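Local coordinates for putative phage capsid protein (Corynebacterium diphtheriae NCTC 13129, PDB 2R9I) that is of unknown function but, as the N-terminal domain of a putative phage capsid protein, probably belongs to a viral shell subunit, at residues K44-I47 with S48-S52. Sequence-based numbering, arbitrary orientation.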
loop_
_atom_site.group_PDB
_atom_site.type_symbol
_atom_site.label_atom_id
_atom_site.label_comp_id
_atom_site.label_asym_id
_atom_site.label_seq_id
_atom_site.Cartn_x
_atom_site.Cartn_y
_atom_site.Cartn_z
ATOM N N LYS A 44 8.627 0.021 -8.260
ATOM C CA LYS A 44 7.720 1.147 -8.555
ATOM C C LYS A 44 6.248 0.688 -8.675
ATOM O O LYS A 44 5.321 1.426 -8.316
ATOM C CB LYS A 44 8.156 1.855 -9.828
ATOM C CG LYS A 44 9.331 2.772 -9.678
ATOM C CD LYS A 44 9.658 3.316 -11.057
ATOM C CE LYS A 44 10.144 4.759 -11.031
ATOM N NZ LYS A 44 11.609 4.801 -10.789
ATOM N N SER A 45 6.059 -0.545 -9.147
ATOM C CA SER A 45 4.728 -1.142 -9.294
ATOM C C SER A 45 4.088 -1.600 -8.000
ATOM O O SER A 45 2.892 -1.442 -7.805
ATOM C CB SER A 45 4.774 -2.316 -10.252
ATOM O OG SER A 45 4.421 -1.827 -11.533
ATOM N N ILE A 46 4.885 -2.212 -7.143
ATOM C CA ILE A 46 4.430 -2.583 -5.825
ATOM C C ILE A 46 4.147 -1.311 -5.066
ATOM O O ILE A 46 3.078 -1.188 -4.479
ATOM C CB ILE A 46 5.457 -3.432 -5.098
ATOM C CG1 ILE A 46 5.616 -4.778 -5.827
ATOM C CG2 ILE A 46 5.037 -3.638 -3.667
ATOM C CD1 ILE A 46 6.735 -5.652 -5.224
ATOM N N ILE A 47 5.050 -0.332 -5.112
ATOM C CA ILE A 47 4.743 0.907 -4.372
ATOM C C ILE A 47 3.457 1.583 -4.883
ATOM O O ILE A 47 2.673 2.133 -4.113
ATOM C CB ILE A 47 5.955 1.937 -4.180
ATOM C CG1 ILE A 47 5.919 3.061 -5.194
ATOM C CG2 ILE A 47 7.351 1.259 -4.039
ATOM C CD1 ILE A 47 4.995 4.175 -4.753
ATOM N N SER A 48 3.227 1.522 -6.180
ATOM C CA SER A 48 1.985 2.059 -6.719
ATOM C C SER A 48 0.757 1.388 -6.085
ATOM O O SER A 48 -0.281 2.017 -5.875
ATOM C CB SER A 48 1.967 1.863 -8.223
ATOM O OG SER A 48 0.926 2.615 -8.768
ATOM N N GLU A 49 0.890 0.108 -5.766
ATOM C CA GLU A 49 -0.203 -0.627 -5.129
ATOM C C GLU A 49 -0.360 -0.301 -3.644
ATOM O O GLU A 49 -1.499 -0.261 -3.154
ATOM C CB GLU A 49 -0.047 -2.145 -5.317
ATOM C CG GLU A 49 -0.314 -2.636 -6.716
ATOM C CD GLU A 49 -1.674 -2.227 -7.291
ATOM O OE1 GLU A 49 -2.610 -1.842 -6.521
ATOM O OE2 GLU A 49 -1.806 -2.294 -8.543
ATOM N N ILE A 50 0.764 -0.102 -2.944
ATOM C CA ILE A 50 0.763 0.408 -1.579
ATOM C C ILE A 50 -0.010 1.726 -1.509
ATOM O O ILE A 50 -0.920 1.853 -0.688
ATOM C CB ILE A 50 2.185 0.621 -1.003
ATOM C CG1 ILE A 50 2.909 -0.709 -0.813
ATOM C CG2 ILE A 50 2.120 1.333 0.334
ATOM C CD1 ILE A 50 4.428 -0.614 -0.915
ATOM N N GLU A 51 0.314 2.683 -2.382
ATOM C CA GLU A 51 -0.351 3.994 -2.356
ATOM C C GLU A 51 -1.841 3.856 -2.517
ATOM O O GLU A 51 -2.643 4.478 -1.800
ATOM C CB GLU A 51 0.177 4.895 -3.453
ATOM C CG GLU A 51 1.522 5.482 -3.148
ATOM C CD GLU A 51 2.079 6.273 -4.318
ATOM O OE1 GLU A 51 1.450 6.277 -5.403
ATOM O OE2 GLU A 51 3.152 6.901 -4.159
ATOM N N SER A 52 -2.207 3.014 -3.464
ATOM C CA SER A 52 -3.590 2.763 -3.777
ATOM C C SER A 52 -4.362 2.020 -2.638
ATOM O O SER A 52 -5.567 2.217 -2.440
ATOM C CB SER A 52 -3.593 2.025 -5.100
ATOM O OG SER A 52 -4.748 1.253 -5.209
#
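I46 and I50 stand one turn apart on helix 33-71, and their side chains cross at an angle, the CG2 branch of I46 lying 4.1 Å from CD1 of I50. The branches of I46 divide the work: CG2 sits anti to its backbone N (CG1 chi1 -66°) and is thereby the methyl that faces I50, whereas the CG1-CD1 arm extends elsewhere. I50 reaches back along the helix, its CD1 resting over the backbone of the preceding turn, 3.8 Å from CA of I47. I47 and E51 also lie side by side, pointing the same way, the aliphatic part of the glutamate running along the isoleucine. The E51 chain is extended beyond CG, and its carboxylate lies beside the end of the isoleucine; the aliphatic CG of E51 approaches CD1 of I47 at 4.0 Å.

These i to i+4 neighbours follow the repeat of an α-helix, here the longer partner of a two-helix antiparallel hairpin whose other arm is helix 6-26. The face bearing I46 and I50 is turned to that arm: I46 packs on A20, and buried I50 on R13, L16 and A20. K44, S48 and E51 are exposed instead.

Main-chain bonds hold these side chains in step. I50 N binds I46 O at 3.0 Å and E51 N binds I47 O at 3.0 Å, both nearly straight, with N-H...O angles of 163° and 168°. Just before them in the chain, S48 N donates to K44 O, and E49 N bonds S45 O at a longer 3.3 Å while making a weak additional bond to I46 O. The E49 side chain has its CB lying against I46 O and its CG against S45 O, while the carboxylate leads away.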